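Local coordinates for protein phosphonate monoester hydrolase (Ruegeria pomeroyi, PDB 4UPK) that belongs to the sulfatase family of enzymes, within the alkaline phosphatase clan, at residues R428-P440 with F452-A465. Sequence-based numbering, arbitrary orientation.
Sequences RQYSFSELDISEP and FGPSAGAVAILRDA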
loop_
_atom_site.group_PDB
_atom_site.type_symbol
_atom_site.label_atom_id
_atom_site.label_comp_id
_atom_site.label_asym_id
_atom_site.label_seq_id
_atom_site.Cartn_x
_atom_site.Cartn_y
_atom_site.Cartn_z
ATOM N N ARG A 428 -9.482 -27.375 24.142
ATOM C CA ARG A 428 -9.623 -26.436 25.251
ATOM C C ARG A 428 -10.138 -27.117 26.506
ATOM O O ARG A 428 -11.030 -27.955 26.394
ATOM C CB ARG A 428 -10.713 -25.453 24.841
ATOM C CG ARG A 428 -10.351 -24.048 25.092
ATOM C CD ARG A 428 -11.441 -23.200 24.537
ATOM N NE ARG A 428 -10.961 -22.544 23.335
ATOM C CZ ARG A 428 -11.451 -22.738 22.121
ATOM N NH1 ARG A 428 -12.476 -23.565 21.932
ATOM N NH2 ARG A 428 -10.950 -22.077 21.089
ATOM N N GLN A 429 -9.621 -26.742 27.692
ATOM C CA GLN A 429 -10.147 -27.249 28.965
ATOM C C GLN A 429 -10.747 -26.113 29.832
ATOM O O GLN A 429 -11.273 -26.336 30.926
ATOM C CB GLN A 429 -9.126 -28.114 29.695
ATOM C CG GLN A 429 -9.030 -29.497 29.046
ATOM C CD GLN A 429 -8.149 -30.428 29.812
ATOM O OE1 GLN A 429 -6.955 -30.565 29.521
ATOM N NE2 GLN A 429 -8.726 -31.099 30.800
ATOM N N TYR A 430 -10.681 -24.894 29.291
ATOM C CA TYR A 430 -11.167 -23.659 29.885
ATOM C C TYR A 430 -11.498 -22.694 28.747
ATOM O O TYR A 430 -10.983 -22.853 27.646
ATOM C CB TYR A 430 -10.088 -23.031 30.815
ATOM C CG TYR A 430 -8.826 -22.613 30.102
ATOM C CD1 TYR A 430 -8.734 -21.371 29.476
ATOM C CD2 TYR A 430 -7.737 -23.470 30.014
ATOM C CE1 TYR A 430 -7.586 -20.996 28.778
ATOM C CE2 TYR A 430 -6.583 -23.105 29.326
ATOM C CZ TYR A 430 -6.508 -21.864 28.712
ATOM O OH TYR A 430 -5.367 -21.528 28.013
ATOM N N SER A 431 -12.316 -21.676 29.019
ATOM C CA SER A 431 -12.615 -20.632 28.039
ATOM C C SER A 431 -12.057 -19.301 28.559
ATOM O O SER A 431 -11.797 -19.131 29.756
ATOM C CB SER A 431 -14.110 -20.566 27.713
ATOM O OG SER A 431 -14.867 -20.131 28.831
ATOM N N PHE A 432 -11.811 -18.384 27.646
ATOM C CA PHE A 432 -11.195 -17.114 27.972
ATOM C C PHE A 432 -11.958 -15.915 27.348
ATOM O O PHE A 432 -12.228 -15.901 26.138
ATOM C CB PHE A 432 -9.721 -17.166 27.491
ATOM C CG PHE A 432 -8.910 -15.926 27.742
ATOM C CD1 PHE A 432 -8.250 -15.743 28.954
ATOM C CD2 PHE A 432 -8.762 -14.964 26.753
ATOM C CE1 PHE A 432 -7.467 -14.619 29.172
ATOM C CE2 PHE A 432 -7.978 -13.846 26.968
ATOM C CZ PHE A 432 -7.351 -13.669 28.182
ATOM N N SER A 433 -12.247 -14.903 28.167
ATOM C CA SER A 433 -12.916 -13.674 27.726
ATOM C C SER A 433 -12.173 -12.437 28.210
ATOM O O SER A 433 -11.474 -12.493 29.205
ATOM C CB SER A 433 -14.376 -13.629 28.190
ATOM O OG SER A 433 -15.080 -14.758 27.712
ATOM N N GLU A 434 -12.325 -11.328 27.501
ATOM C CA GLU A 434 -11.701 -10.052 27.825
ATOM C C GLU A 434 -12.715 -8.903 27.769
ATOM O O GLU A 434 -13.710 -8.962 27.039
ATOM C CB GLU A 434 -10.544 -9.743 26.859
ATOM C CG GLU A 434 -9.329 -10.633 27.009
ATOM C CD GLU A 434 -8.223 -10.270 26.041
ATOM O OE1 GLU A 434 -7.460 -9.323 26.335
ATOM O OE2 GLU A 434 -8.218 -10.826 24.923
ATOM N N LEU A 435 -12.430 -7.836 28.517
ATOM C CA LEU A 435 -13.259 -6.630 28.530
ATOM C C LEU A 435 -12.333 -5.456 28.734
ATOM O O LEU A 435 -11.215 -5.635 29.205
ATOM C CB LEU A 435 -14.321 -6.719 29.668
ATOM C CG LEU A 435 -15.487 -5.716 29.654
ATOM C CD1 LEU A 435 -16.534 -6.086 28.608
ATOM C CD2 LEU A 435 -16.161 -5.655 31.026
ATOM N N ASP A 436 -12.753 -4.275 28.295
ATOM C CA ASP A 436 -11.977 -3.066 28.500
ATOM C C ASP A 436 -12.914 -2.060 29.133
ATOM O O ASP A 436 -13.950 -1.721 28.538
ATOM C CB ASP A 436 -11.323 -2.522 27.209
ATOM C CG ASP A 436 -10.275 -1.462 27.516
ATOM O OD1 ASP A 436 -10.655 -0.365 27.963
ATOM O OD2 ASP A 436 -9.075 -1.769 27.417
ATOM N N ILE A 437 -12.573 -1.643 30.379
ATOM C CA ILE A 437 -13.340 -0.710 31.205
ATOM C C ILE A 437 -12.773 0.724 31.206
ATOM O O ILE A 437 -12.992 1.477 32.155
ATOM C CB ILE A 437 -13.715 -1.283 32.614
ATOM C CG1 ILE A 437 -12.483 -1.621 33.465
ATOM C CG2 ILE A 437 -14.677 -2.471 32.477
ATOM C CD1 ILE A 437 -12.746 -1.812 34.871
ATOM N N SER A 438 -12.066 1.100 30.119
ATOM C CA SER A 438 -11.514 2.443 29.908
ATOM C C SER A 438 -12.021 3.011 28.561
ATOM O O SER A 438 -12.485 2.254 27.713
ATOM C CB SER A 438 -9.987 2.425 29.949
ATOM O OG SER A 438 -9.429 1.906 28.751
ATOM N N GLU A 439 -12.004 4.341 28.417
ATOM C CA GLU A 439 -12.450 5.065 27.221
ATOM C C GLU A 439 -11.495 6.233 27.050
ATOM O O GLU A 439 -11.429 7.064 27.964
ATOM C CB GLU A 439 -13.917 5.530 27.354
ATOM C CG GLU A 439 -14.523 6.055 26.058
ATOM C CD GLU A 439 -14.640 5.032 24.945
ATOM O OE1 GLU A 439 -15.395 4.045 25.102
ATOM O OE2 GLU A 439 -13.958 5.213 23.913
ATOM N N PRO A 440 -10.663 6.237 25.960
ATOM C CA PRO A 440 -9.617 7.277 25.815
ATOM C C PRO A 440 -10.023 8.748 25.896
ATOM O O PRO A 440 -9.283 9.529 26.484
ATOM C CB PRO A 440 -8.967 6.943 24.470
ATOM C CG PRO A 440 -9.272 5.509 24.235
ATOM C CD PRO A 440 -10.617 5.277 24.836
ATOM N N PHE A 452 -7.582 4.840 37.173
ATOM C CA PHE A 452 -6.646 4.286 36.190
ATOM C C PHE A 452 -6.853 4.928 34.800
ATOM O O PHE A 452 -7.953 5.384 34.482
ATOM C CB PHE A 452 -6.769 2.731 36.127
ATOM C CG PHE A 452 -8.141 2.225 35.711
ATOM C CD1 PHE A 452 -8.444 2.011 34.370
ATOM C CD2 PHE A 452 -9.127 1.960 36.663
ATOM C CE1 PHE A 452 -9.716 1.571 33.983
ATOM C CE2 PHE A 452 -10.396 1.512 36.276
ATOM C CZ PHE A 452 -10.691 1.344 34.938
ATOM N N GLY A 453 -5.803 4.905 33.978
ATOM C CA GLY A 453 -5.829 5.464 32.627
ATOM C C GLY A 453 -6.238 4.480 31.553
ATOM O O GLY A 453 -6.471 3.297 31.845
ATOM N N PRO A 454 -6.279 4.937 30.269
ATOM C CA PRO A 454 -6.747 4.046 29.183
ATOM C C PRO A 454 -5.820 2.927 28.686
ATOM O O PRO A 454 -6.172 2.235 27.725
ATOM C CB PRO A 454 -7.174 5.025 28.090
ATOM C CG PRO A 454 -6.290 6.210 28.293
ATOM C CD PRO A 454 -6.041 6.314 29.772
ATOM N N SER A 455 -4.651 2.743 29.340
ATOM C CA SER A 455 -3.708 1.657 29.081
ATOM C C SER A 455 -3.956 0.525 30.106
ATOM O O SER A 455 -3.421 -0.571 29.952
ATOM C CB SER A 455 -2.257 2.151 29.201
ATOM O OG SER A 455 -1.835 2.837 28.032
ATOM N N ALA A 456 -4.759 0.800 31.154
ATOM C CA ALA A 456 -5.043 -0.142 32.252
ATOM C C ALA A 456 -6.528 -0.526 32.412
ATOM O O ALA A 456 -6.955 -0.921 33.501
ATOM C CB ALA A 456 -4.484 0.411 33.558
ATOM N N GLY A 457 -7.275 -0.464 31.319
ATOM C CA GLY A 457 -8.695 -0.790 31.319
ATOM C C GLY A 457 -9.052 -2.255 31.124
ATOM O O GLY A 457 -10.217 -2.628 31.279
ATOM N N ALA A 458 -8.055 -3.100 30.772
ATOM C CA ALA A 458 -8.281 -4.520 30.493
ATOM C C ALA A 458 -8.660 -5.408 31.668
ATOM O O ALA A 458 -8.089 -5.331 32.758
ATOM C CB ALA A 458 -7.119 -5.113 29.726
ATOM N N VAL A 459 -9.660 -6.252 31.421
ATOM C CA VAL A 459 -10.188 -7.254 32.337
ATOM C C VAL A 459 -10.075 -8.585 31.571
ATOM O O VAL A 459 -10.232 -8.606 30.342
ATOM C CB VAL A 459 -11.655 -6.973 32.757
ATOM C CG1 VAL A 459 -12.041 -7.836 33.947
ATOM C CG2 VAL A 459 -11.882 -5.497 33.090
ATOM N N ALA A 460 -9.750 -9.670 32.287
ATOM C CA ALA A 460 -9.651 -11.005 31.721
ATOM C C ALA A 460 -10.408 -11.998 32.601
ATOM O O ALA A 460 -10.421 -11.845 33.829
ATOM C CB ALA A 460 -8.203 -11.410 31.569
ATOM N N ILE A 461 -11.115 -12.957 31.947
ATOM C CA ILE A 461 -11.931 -14.007 32.591
ATOM C C ILE A 461 -11.448 -15.398 32.119
ATOM O O ILE A 461 -11.297 -15.613 30.919
ATOM C CB ILE A 461 -13.459 -13.809 32.307
ATOM C CG1 ILE A 461 -13.965 -12.374 32.677
ATOM C CG2 ILE A 461 -14.318 -14.908 32.972
ATOM C CD1 ILE A 461 -15.021 -11.808 31.780
ATOM N N LEU A 462 -11.215 -16.332 33.056
ATOM C CA LEU A 462 -10.844 -17.710 32.736
ATOM C C LEU A 462 -11.878 -18.655 33.362
ATOM O O LEU A 462 -12.025 -18.670 34.575
ATOM C CB LEU A 462 -9.393 -18.066 33.174
ATOM C CG LEU A 462 -8.872 -19.424 32.675
ATOM C CD1 LEU A 462 -7.452 -19.313 32.177
ATOM C CD2 LEU A 462 -8.975 -20.502 33.755
ATOM N N ARG A 463 -12.591 -19.421 32.535
ATOM C CA ARG A 463 -13.624 -20.351 32.992
ATOM C C ARG A 463 -13.091 -21.753 32.975
ATOM O O ARG A 463 -12.956 -22.360 31.921
ATOM C CB ARG A 463 -14.917 -20.248 32.169
ATOM C CG ARG A 463 -15.551 -18.864 32.208
ATOM C CD ARG A 463 -16.695 -18.750 31.250
ATOM N NE ARG A 463 -17.029 -17.347 31.017
ATOM C CZ ARG A 463 -16.528 -16.611 30.030
ATOM N NH1 ARG A 463 -15.697 -17.151 29.145
ATOM N NH2 ARG A 463 -16.863 -15.332 29.915
ATOM N N ASP A 464 -12.760 -22.248 34.155
ATOM C CA ASP A 464 -12.267 -23.586 34.412
ATOM C C ASP A 464 -13.513 -24.443 34.740
ATOM O O ASP A 464 -14.595 -23.887 34.966
ATOM C CB ASP A 464 -11.259 -23.460 35.584
ATOM C CG ASP A 464 -10.831 -24.708 36.302
ATOM O OD1 ASP A 464 -10.078 -25.497 35.713
ATOM O OD2 ASP A 464 -11.178 -24.851 37.483
ATOM N N ALA A 465 -13.378 -25.777 34.728
ATOM C CA ALA A 465 -14.477 -26.713 35.033
ATOM C C ALA A 465 -15.161 -26.433 36.403
ATOM O O ALA A 465 -16.381 -26.590 36.539
ATOM C CB ALA A 465 -13.962 -28.146 34.990
HETATM O O HOH W 1 -10.938 -27.181 33.430
HETATM O O HOH W 2 -6.701 -0.215 28.520
#
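The hydroxyl oxygen of S433 is gripped by both terminal nitrogens of R463: NH1 and NH2 each reach S433 OG at 2.9 Å, end-on and almost in the guanidinium plane. S433 OG is also hydrogen-bonded to the backbone O of S77. NH1 of R463 donates a second, straighter bond to S431 OG (3.1 Å, 165° at the hydrogen), again at the edge of the group. With CG anti to its carbonyl carbon (chi1 -60°) and the chain extended to NE, the arginine reaches along its neighbour strand past S431 to S433. I461 CG2 lies over one guanidinium face, and NE forms a salt bridge with D365.

Beneath these side chains, strands 431-436 and 458-463 pair antiparallel, S431 with R463, S433 with I461 and L435 with V459 each joined by two backbone bonds. I437 N continues the pairing to G457 O at 2.7 Å. On the face carrying F432 and L462, the CD1 methyl of L462 makes a CH-pi contact over the Y430 ring, 4.0 Å from its centroid, while Y430 OH bonds H512 in helix 499-515. F432 CE1 meets the methyl of A460, CB, at 4.1 Å.

At the end of the strand, D436 OD1 takes S438 OG on its syn lone pair at 2.7 Å; S438 N comes from the anti side, tilted 29° out of the carboxylate plane, and that bond makes an Asx turn. R102 adds a salt bridge. One water links D436 OD2 to P454 O and G457 N. I437 crosses F452 at about a right angle, CG1 against F452 CZ (3.8 Å).

Strand 431-436 is outermost, within this chain, in a four-stranded antiparallel sheet, with 458-463 next to it. The two serine hydroxyls fix the buried R463 across the strand pair, while D365, from outside it, probably helps to balance its positive charge.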